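Local coordinates for protein transcriptional activator of comK gene (Bacillus halodurans, PDB 2HQB) that probably activates transcription of the comK gene and, as a PnrA-like substrate-binding protein, may bind a small ligand, at residues V88-N94 with N101-F107; G95-E100 with E247-L251; N47-H53 with E76-I81. All blocks are in the same frame, centred on the assembly; numbering follows the deposited sequence.

Contact 1 (V88-N94 with N101-F107); sequences VHFVSFN and NITSLHF
Two neighbouring parallel strands, 89-93 and 102-107, illustrate how the parallel sheet of one lobe is stitched and then faced with side chains, consistent with the periplasmic-binding-protein fold of the family; a helix-free loop joins them, so this is no beta-alpha-beta crossover. Their axes approach to 4.5 Å with an angle of 23° between directions. The register pairs Phe90 with Ile102, Val91 with Thr103, Ser92 with Ser104 and Phe93 with Leu105. Extended backbones exchange the staggered bonds of a parallel ladder: Phe90 N to Asn101 O (2.6 Å), Thr103 N to Phe90 O (2.7 Å), Ser92 N to Thr103 O (3.1 Å), Leu105 N to Ser92 O (2.8 Å) and Asn94 N to Leu105 O (2.8 Å).

Leu105 (chi1 m, chi2 t) loses the most surface. Its CB lies over the Phe93 ring, 4.2 Å from the centroid, as a CH-pi contact, while Leu105 CD1 reaches Val91 CG1 and Phe93 CE1, each at 3.5 Å. The Phe93 ring, with chi1 at -123°, also meets Phe107 rim to rim, CE2 to CE1 at 3.4 Å. Asn101 (chi1 p), just before the second strand, makes a weak bond from ND2 to Val88 O (2.8 Å), its stronger partner being His82 O. His89 (chi1 t) donates from NE2 to Thr103 OG1 at 2.8 Å, and that hydroxyl also bonds Glu247 O.

Strand 66-69 flanks the pair beyond 89-93, and strand 249-253 beyond 102-107. Helix 230-240 covers the face of Phe93 and Leu105, whereas helix 73-79 packs on that of Phe90 and Ile102.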
loop_
_atom_site.group_PDB
_atom_site.type_symbol
_atom_site.label_atom_id
_atom_site.label_comp_id
_atom_site.label_asym_id
_atom_site.label_seq_id
_atom_site.Cartn_x
_atom_site.Cartn_y
_atom_site.Cartn_z
ATOM N N VAL A 88 12.853 22.832 -9.033
ATOM C CA VAL A 88 11.716 21.905 -8.948
ATOM C C VAL A 88 12.093 20.632 -8.212
ATOM O O VAL A 88 13.139 20.048 -8.484
ATOM C CB VAL A 88 11.293 21.523 -10.359
ATOM C CG1 VAL A 88 10.068 20.612 -10.350
ATOM C CG2 VAL A 88 11.067 22.781 -11.140
ATOM N N HIS A 89 11.248 20.200 -7.286
ATOM C CA HIS A 89 11.503 18.987 -6.520
ATOM C C HIS A 89 10.699 17.802 -7.074
ATOM O O HIS A 89 9.528 17.944 -7.449
ATOM C CB HIS A 89 11.132 19.192 -5.068
ATOM C CG HIS A 89 11.701 18.153 -4.158
ATOM N ND1 HIS A 89 13.024 18.146 -3.779
ATOM C CD2 HIS A 89 11.130 17.085 -3.558
ATOM C CE1 HIS A 89 13.245 17.121 -2.979
ATOM N NE2 HIS A 89 12.111 16.461 -2.828
ATOM N N PHE A 90 11.318 16.627 -7.094
ATOM C CA PHE A 90 10.660 15.468 -7.648
ATOM C C PHE A 90 10.454 14.330 -6.648
ATOM O O PHE A 90 11.410 13.835 -6.070
ATOM C CB PHE A 90 11.461 14.958 -8.849
ATOM C CG PHE A 90 11.640 15.973 -9.962
ATOM C CD1 PHE A 90 12.575 16.999 -9.859
ATOM C CD2 PHE A 90 10.883 15.881 -11.144
ATOM C CE1 PHE A 90 12.754 17.914 -10.911
ATOM C CE2 PHE A 90 11.057 16.800 -12.216
ATOM C CZ PHE A 90 11.995 17.813 -12.088
ATOM N N VAL A 91 9.209 13.918 -6.435
ATOM C CA VAL A 91 8.938 12.807 -5.537
ATOM C C VAL A 91 8.441 11.635 -6.384
ATOM O O VAL A 91 7.650 11.810 -7.307
ATOM C CB VAL A 91 7.849 13.136 -4.509
ATOM C CG1 VAL A 91 7.918 12.152 -3.338
ATOM C CG2 VAL A 91 8.023 14.537 -4.006
ATOM N N SER A 92 8.933 10.438 -6.099
ATOM C CA SER A 92 8.494 9.272 -6.842
ATOM C C SER A 92 7.916 8.328 -5.821
ATOM O O SER A 92 8.290 8.343 -4.644
ATOM C CB SER A 92 9.669 8.571 -7.546
ATOM O OG SER A 92 10.177 7.450 -6.801
ATOM N N PHE A 93 6.972 7.513 -6.252
ATOM C CA PHE A 93 6.453 6.529 -5.339
ATOM C C PHE A 93 7.177 5.231 -5.688
ATOM O O PHE A 93 6.979 4.697 -6.765
ATOM C CB PHE A 93 4.967 6.375 -5.516
ATOM C CG PHE A 93 4.206 6.630 -4.269
ATOM C CD1 PHE A 93 3.900 7.942 -3.880
ATOM C CD2 PHE A 93 3.840 5.562 -3.433
ATOM C CE1 PHE A 93 3.235 8.201 -2.660
ATOM C CE2 PHE A 93 3.174 5.793 -2.199
ATOM C CZ PHE A 93 2.868 7.118 -1.809
ATOM N N ASN A 94 8.080 4.789 -4.816
ATOM C CA ASN A 94 8.816 3.523 -4.985
ATOM C C ASN A 94 10.124 3.360 -5.712
ATOM O O ASN A 94 10.679 2.264 -5.703
ATOM C CB ASN A 94 7.929 2.417 -5.553
ATOM C CG ASN A 94 6.831 2.043 -4.642
ATOM O OD1 ASN A 94 6.915 2.238 -3.431
ATOM N ND2 ASN A 94 5.767 1.490 -5.209
ATOM N N ASN A 101 17.073 17.543 -5.230
ATOM C CA ASN A 101 15.668 17.920 -5.416
ATOM C C ASN A 101 14.825 16.713 -5.875
ATOM O O ASN A 101 13.865 16.858 -6.632
ATOM C CB ASN A 101 15.591 19.008 -6.455
ATOM C CG ASN A 101 16.117 18.544 -7.744
ATOM O OD1 ASN A 101 16.833 17.554 -7.770
ATOM N ND2 ASN A 101 15.782 19.235 -8.835
ATOM N N ILE A 102 15.195 15.529 -5.399
ATOM C CA ILE A 102 14.524 14.299 -5.762
ATOM C C ILE A 102 14.393 13.426 -4.523
ATOM O O ILE A 102 15.347 13.273 -3.772
ATOM C CB ILE A 102 15.325 13.601 -6.895
ATOM C CG1 ILE A 102 14.481 12.543 -7.571
ATOM C CG2 ILE A 102 16.592 12.993 -6.365
ATOM C CD1 ILE A 102 15.000 12.233 -8.993
ATOM N N THR A 103 13.195 12.883 -4.314
ATOM C CA THR A 103 12.878 12.023 -3.182
ATOM C C THR A 103 12.135 10.759 -3.660
ATOM O O THR A 103 11.730 10.672 -4.826
ATOM C CB THR A 103 11.972 12.784 -2.221
ATOM O OG1 THR A 103 12.654 13.960 -1.795
ATOM C CG2 THR A 103 11.584 11.943 -0.993
ATOM N N SER A 104 11.974 9.769 -2.785
ATOM C CA SER A 104 11.222 8.559 -3.137
ATOM C C SER A 104 10.496 8.089 -1.891
ATOM O O SER A 104 11.016 8.145 -0.784
ATOM C CB SER A 104 12.108 7.429 -3.673
ATOM O OG SER A 104 12.662 6.653 -2.633
ATOM N N LEU A 105 9.278 7.625 -2.084
ATOM C CA LEU A 105 8.475 7.189 -0.971
ATOM C C LEU A 105 8.272 5.681 -0.991
ATOM O O LEU A 105 8.053 5.096 -2.060
ATOM C CB LEU A 105 7.128 7.908 -1.050
ATOM C CG LEU A 105 7.266 9.419 -1.190
ATOM C CD1 LEU A 105 5.929 10.025 -1.450
ATOM C CD2 LEU A 105 7.850 9.984 0.088
ATOM N N HIS A 106 8.323 5.067 0.188
ATOM C CA HIS A 106 8.106 3.627 0.324
ATOM C C HIS A 106 7.279 3.284 1.566
ATOM O O HIS A 106 7.459 3.870 2.637
ATOM C CB HIS A 106 9.429 2.902 0.443
ATOM C CG HIS A 106 10.375 3.201 -0.667
ATOM N ND1 HIS A 106 10.510 2.381 -1.765
ATOM C CD2 HIS A 106 11.258 4.213 -0.833
ATOM C CE1 HIS A 106 11.444 2.874 -2.558
ATOM N NE2 HIS A 106 11.915 3.983 -2.016
ATOM N N PHE A 107 6.355 2.344 1.422
ATOM C CA PHE A 107 5.559 1.917 2.553
ATOM C C PHE A 107 6.213 0.671 3.086
ATOM O O PHE A 107 6.656 -0.205 2.332
ATOM C CB PHE A 107 4.128 1.610 2.162
ATOM C CG PHE A 107 3.271 2.815 2.091
ATOM C CD1 PHE A 107 3.007 3.428 0.875
ATOM C CD2 PHE A 107 2.741 3.359 3.238
ATOM C CE1 PHE A 107 2.210 4.582 0.803
ATOM C CE2 PHE A 107 1.946 4.507 3.190
ATOM C CZ PHE A 107 1.678 5.123 1.964
#

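Contact 2 (G95-E100 with E247-L251); sequences GEVKGE and ESGNL
This is a loop-to-edge-strand contact: residues 95-100, in the connection between strands 89-93 and 102-107, pass alongside the start of strand 249-253, the last strand of its sheet. The loop is largely extended through Glu96, Val97 and Lys98. Its one bond to the strand is Val97 N to Asn250 OD1, 2.7 Å and nearly straight at 164°; with chi1 near -35°, Asn250 brings this oxygen up to the loop, and the same atom accepts from Ser104 OG. Farther along, Glu100 and Ser248 have the closest CA atoms, 5.5 Å apart. The CA-to-CB bond of Ser248 points toward the loop, and Ser248 CB lies 3.2 Å from Gly99 O and from Glu100 O. Between these points Gly249 CA sits 3.8 Å from Val97 O. Gly99 (phi/psi 154/-175) and Gly249 (86/-167) both adopt backbone angles at which a CB would strike the preceding carbonyl. With a side-chain amide oxygen rather than a backbone ladder as the acceptor, the loop is fastened beside the sheet without becoming another strand of it.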
loop_
_atom_site.group_PDB
_atom_site.type_symbol
_atom_site.label_atom_id
_atom_site.label_comp_id
_atom_site.label_asym_id
_atom_site.label_seq_id
_atom_site.Cartn_x
_atom_site.Cartn_y
_atom_site.Cartn_z
ATOM N N GLY A 95 10.653 4.355 -6.375
ATOM C CA GLY A 95 11.924 4.033 -7.015
ATOM C C GLY A 95 13.104 4.214 -6.072
ATOM O O GLY A 95 12.937 4.405 -4.866
ATOM N N GLU A 96 14.305 4.153 -6.620
ATOM C CA GLU A 96 15.515 4.362 -5.837
ATOM C C GLU A 96 16.031 5.692 -6.395
ATOM O O GLU A 96 16.193 5.836 -7.607
ATOM C CB GLU A 96 16.520 3.210 -6.076
ATOM C CG GLU A 96 16.745 2.866 -7.584
ATOM C CD GLU A 96 17.789 1.753 -7.856
ATOM O OE1 GLU A 96 18.980 1.942 -7.505
ATOM O OE2 GLU A 96 17.418 0.697 -8.433
ATOM N N VAL A 97 16.293 6.669 -5.538
ATOM C CA VAL A 97 16.739 7.966 -6.050
ATOM C C VAL A 97 17.918 8.595 -5.268
ATOM O O VAL A 97 18.059 8.365 -4.063
ATOM C CB VAL A 97 15.477 8.889 -6.120
ATOM C CG1 VAL A 97 15.529 10.019 -5.097
ATOM C CG2 VAL A 97 15.303 9.372 -7.518
ATOM N N LYS A 98 18.791 9.335 -5.954
ATOM C CA LYS A 98 19.931 9.990 -5.282
ATOM C C LYS A 98 20.028 11.432 -5.785
ATOM O O LYS A 98 20.086 11.693 -6.993
ATOM C CB LYS A 98 21.266 9.266 -5.565
ATOM C CG LYS A 98 22.099 9.965 -6.656
ATOM C CD LYS A 98 23.212 9.123 -7.278
ATOM C CE LYS A 98 23.768 9.812 -8.529
ATOM N NZ LYS A 98 24.394 8.850 -9.474
ATOM N N GLY A 99 20.038 12.384 -4.875
ATOM C CA GLY A 99 20.125 13.744 -5.341
ATOM C C GLY A 99 19.525 14.685 -4.341
ATOM O O GLY A 99 19.118 14.288 -3.243
ATOM N N GLU A 100 19.457 15.950 -4.715
ATOM C CA GLU A 100 18.930 16.888 -3.781
ATOM C C GLU A 100 17.499 17.275 -4.005
ATOM O O GLU A 100 16.754 17.326 -3.047
ATOM C CB GLU A 100 19.815 18.116 -3.714
ATOM C CG GLU A 100 20.840 18.042 -2.596
ATOM C CD GLU A 100 20.728 19.239 -1.662
ATOM O OE1 GLU A 100 20.895 20.386 -2.154
ATOM O OE2 GLU A 100 20.465 19.038 -0.446
ATOM N N GLU A 247 13.039 16.100 3.126
ATOM C CA GLU A 247 14.291 15.464 2.766
ATOM C C GLU A 247 14.362 15.015 1.325
ATOM O O GLU A 247 13.396 15.115 0.556
ATOM C CB GLU A 247 14.546 14.250 3.637
ATOM C CG GLU A 247 14.507 14.568 5.100
ATOM C CD GLU A 247 15.138 13.482 5.921
ATOM O OE1 GLU A 247 16.248 13.042 5.546
ATOM O OE2 GLU A 247 14.527 13.078 6.936
ATOM N N SER A 248 15.531 14.504 0.971
ATOM C CA SER A 248 15.782 14.014 -0.371
ATOM C C SER A 248 16.192 12.565 -0.196
ATOM O O SER A 248 16.498 12.130 0.927
ATOM C CB SER A 248 16.897 14.821 -1.033
ATOM O OG SER A 248 17.960 15.047 -0.124
ATOM N N GLY A 249 16.170 11.826 -1.300
ATOM C CA GLY A 249 16.519 10.426 -1.244
ATOM C C GLY A 249 15.329 9.547 -0.891
ATOM O O GLY A 249 14.188 10.000 -0.887
ATOM N N ASN A 250 15.601 8.293 -0.563
ATOM C CA ASN A 250 14.559 7.339 -0.255
ATOM C C ASN A 250 14.045 7.342 1.172
ATOM O O ASN A 250 14.763 7.016 2.101
ATOM C CB ASN A 250 15.070 5.958 -0.617
ATOM C CG ASN A 250 15.958 5.982 -1.855
ATOM O OD1 ASN A 250 15.604 6.554 -2.891
ATOM N ND2 ASN A 250 17.120 5.363 -1.748
ATOM N N LEU A 251 12.773 7.681 1.330
ATOM C CA LEU A 251 12.148 7.723 2.635
ATOM C C LEU A 251 11.242 6.515 2.869
ATOM O O LEU A 251 10.560 6.075 1.960
ATOM C CB LEU A 251 11.350 9.015 2.760
ATOM C CG LEU A 251 12.100 10.264 2.279
ATOM C CD1 LEU A 251 11.457 11.493 2.911
ATOM C CD2 LEU A 251 13.579 10.199 2.626
#

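Contact 3 (N47-H53 with E76-I81); sequences NSEQKAH and EYFSTI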
loop_
_atom_site.group_PDB
_atom_site.type_symbol
_atom_site.label_atom_id
_atom_site.label_comp_id
_atom_site.label_asym_id
_atom_site.label_seq_id
_atom_site.Cartn_x
_atom_site.Cartn_y
_atom_site.Cartn_z
ATOM N N ASN A 47 3.248 7.126 -19.968
ATOM C CA ASN A 47 3.794 5.765 -20.051
ATOM C C ASN A 47 5.244 5.537 -20.570
ATOM O O ASN A 47 5.665 4.394 -20.767
ATOM C CB ASN A 47 2.796 4.926 -20.850
ATOM C CG ASN A 47 1.377 4.987 -20.270
ATOM O OD1 ASN A 47 0.405 5.050 -20.999
ATOM N ND2 ASN A 47 1.265 4.948 -18.958
ATOM N N SER A 48 6.010 6.601 -20.776
ATOM C CA SER A 48 7.382 6.437 -21.236
ATOM C C SER A 48 8.254 7.566 -20.740
ATOM O O SER A 48 7.745 8.617 -20.358
ATOM C CB SER A 48 7.438 6.440 -22.753
ATOM O OG SER A 48 6.927 7.650 -23.284
ATOM N N GLU A 49 9.565 7.378 -20.740
ATOM C CA GLU A 49 10.410 8.469 -20.320
ATOM C C GLU A 49 10.032 9.688 -21.183
ATOM O O GLU A 49 9.815 10.794 -20.659
ATOM C CB GLU A 49 11.891 8.116 -20.501
ATOM C CG GLU A 49 12.831 9.102 -19.811
ATOM C CD GLU A 49 14.225 8.547 -19.562
ATOM O OE1 GLU A 49 15.019 8.485 -20.529
ATOM O OE2 GLU A 49 14.522 8.174 -18.398
ATOM N N GLN A 50 9.922 9.457 -22.498
ATOM C CA GLN A 50 9.579 10.482 -23.483
ATOM C C GLN A 50 8.454 11.390 -23.013
ATOM O O GLN A 50 8.651 12.596 -22.838
ATOM C CB GLN A 50 9.177 9.828 -24.817
ATOM C CG GLN A 50 8.612 10.824 -25.877
ATOM C CD GLN A 50 7.593 10.200 -26.873
ATOM O OE1 GLN A 50 6.494 9.739 -26.483
ATOM N NE2 GLN A 50 7.960 10.194 -28.164
ATOM N N LYS A 51 7.277 10.800 -22.812
ATOM C CA LYS A 51 6.103 11.547 -22.385
ATOM C C LYS A 51 6.362 12.196 -21.046
ATOM O O LYS A 51 6.047 13.367 -20.844
ATOM C CB LYS A 51 4.880 10.634 -22.251
ATOM C CG LYS A 51 4.371 10.010 -23.537
ATOM C CD LYS A 51 3.499 8.778 -23.253
ATOM C CE LYS A 51 3.216 7.969 -24.517
ATOM N NZ LYS A 51 2.777 6.584 -24.182
ATOM N N ALA A 52 6.931 11.426 -20.125
ATOM C CA ALA A 52 7.195 11.927 -18.797
ATOM C C ALA A 52 8.016 13.201 -18.899
ATOM O O ALA A 52 7.690 14.192 -18.255
ATOM C CB ALA A 52 7.914 10.861 -17.962
ATOM N N HIS A 53 9.061 13.190 -19.720
ATOM C CA HIS A 53 9.891 14.391 -19.864
ATOM C C HIS A 53 9.148 15.582 -20.452
ATOM O O HIS A 53 9.306 16.698 -19.959
ATOM C CB HIS A 53 11.144 14.129 -20.706
ATOM C CG HIS A 53 12.177 13.320 -19.996
ATOM N ND1 HIS A 53 12.127 13.085 -18.637
ATOM C CD2 HIS A 53 13.255 12.647 -20.457
ATOM C CE1 HIS A 53 13.125 12.290 -18.294
ATOM N NE2 HIS A 53 13.823 12.010 -19.379
ATOM N N GLU A 76 13.087 6.621 -12.124
ATOM C CA GLU A 76 14.085 6.635 -13.190
ATOM C C GLU A 76 13.831 7.823 -14.130
ATOM O O GLU A 76 14.776 8.467 -14.589
ATOM C CB GLU A 76 14.032 5.326 -13.991
ATOM C CG GLU A 76 14.805 5.361 -15.301
ATOM C CD GLU A 76 16.260 5.754 -15.094
ATOM O OE1 GLU A 76 16.756 5.630 -13.944
ATOM O OE2 GLU A 76 16.906 6.173 -16.084
ATOM N N TYR A 77 12.556 8.083 -14.422
ATOM C CA TYR A 77 12.157 9.190 -15.286
ATOM C C TYR A 77 12.659 10.514 -14.695
ATOM O O TYR A 77 13.192 11.359 -15.412
ATOM C CB TYR A 77 10.639 9.290 -15.376
ATOM C CG TYR A 77 9.896 8.169 -16.067
ATOM C CD1 TYR A 77 8.539 7.991 -15.835
ATOM C CD2 TYR A 77 10.513 7.324 -16.977
ATOM C CE1 TYR A 77 7.822 7.019 -16.483
ATOM C CE2 TYR A 77 9.782 6.330 -17.638
ATOM C CZ TYR A 77 8.442 6.191 -17.381
ATOM O OH TYR A 77 7.688 5.248 -18.024
ATOM N N PHE A 78 12.464 10.691 -13.391
ATOM C CA PHE A 78 12.876 11.907 -12.709
ATOM C C PHE A 78 14.383 12.005 -12.592
ATOM O O PHE A 78 14.947 13.102 -12.548
ATOM C CB PHE A 78 12.285 11.961 -11.297
ATOM C CG PHE A 78 10.807 12.117 -11.261
ATOM C CD1 PHE A 78 10.103 11.814 -10.120
ATOM C CD2 PHE A 78 10.117 12.569 -12.362
ATOM C CE1 PHE A 78 8.724 11.957 -10.070
ATOM C CE2 PHE A 78 8.749 12.714 -12.331
ATOM C CZ PHE A 78 8.049 12.409 -11.184
ATOM N N SER A 79 15.043 10.860 -12.534
ATOM C CA SER A 79 16.483 10.879 -12.375
ATOM C C SER A 79 17.224 11.373 -13.598
ATOM O O SER A 79 18.302 11.961 -13.494
ATOM C CB SER A 79 16.981 9.494 -12.005
ATOM O OG SER A 79 16.534 9.163 -10.705
ATOM N N THR A 80 16.643 11.134 -14.762
ATOM C CA THR A 80 17.275 11.544 -15.998
ATOM C C THR A 80 16.889 12.964 -16.330
ATOM O O THR A 80 17.092 13.421 -17.447
ATOM C CB THR A 80 16.865 10.599 -17.171
ATOM O OG1 THR A 80 15.450 10.338 -17.132
ATOM C CG2 THR A 80 17.636 9.293 -17.076
ATOM N N ILE A 81 16.357 13.687 -15.355
ATOM C CA ILE A 81 15.925 15.039 -15.641
ATOM C C ILE A 81 15.939 15.989 -14.422
ATOM O O ILE A 81 15.816 17.200 -14.585
ATOM C CB ILE A 81 14.499 14.956 -16.288
ATOM C CG1 ILE A 81 14.338 16.052 -17.320
ATOM C CG2 ILE A 81 13.398 15.024 -15.217
ATOM C CD1 ILE A 81 12.944 16.131 -17.938
#
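The N-terminal turn of helix 49-61 packs against the C-terminal end of helix 73-79, with Glu49 and Tyr77 as the closest CA pair, 5.4 Å apart. Ser48 is the N-cap of the first helix: Ser48 OG accepts from Lys51 N at 3.2 Å, while Ala52 N and His53 N start the helical bonding to Ser48 O and Glu49 O. The second helix gives out at Thr80, the first residue to leave helical angles, and Ile81 N still bonds Phe78 O at 3.2 Å.

Tyr77 loses the most surface here. Its ring lies against the first turn of the other helix, with Ser48 O over one face, Glu49 N 3.3 Å from Tyr77 CE2, and Ala52 CB 3.6 Å from Tyr77 CD1 in an off-centre CH-pi contact. Ile81 CG1 sits over the His53 imidazole, 4.2 Å from the ring centroid, and His53 CE1 comes within 3.0 Å of Tyr77 O. Thr80 OG1 lies 2.7 Å from Glu49 OE2 and 3.0 Å from Tyr77 O, two acceptors that compete for a single proton. Glu49 OE2 also faces Glu76 OE2 at 3.9 Å, a pairing of like charges.

This is helix-helix packing between successive beta-alpha-beta units of the sheet. Beneath it, Phe78 and Ile81 touch Ile56 of helix 49-61, and Phe78 continues down onto Phe90 and Ile102 of the strands.

In the fold
The three contacts are consistent with a general principle, that interaction chemistry follows depth in an alpha/beta sheet domain. Contact 1 is the buried core, where backbone bonding is nearly continuous and largely apolar side chains, with Ser and Thr hydroxyls among them, line both faces. Contacts 2 and 3 are only partly buried: the former rests on one side-chain-to-backbone bond, the latter on a tyrosine, a histidine and polar groups near the surface. Contact 2 shares the sheet with contact 1, since strands 102-107 and 249-253 are neighbours and Ser104 O accepts from Leu251 N. Contact 3 touches contact 1 through Phe78, and reaches contact 2 where Ser79 OG meets Val97 CG2 at 3.4 Å.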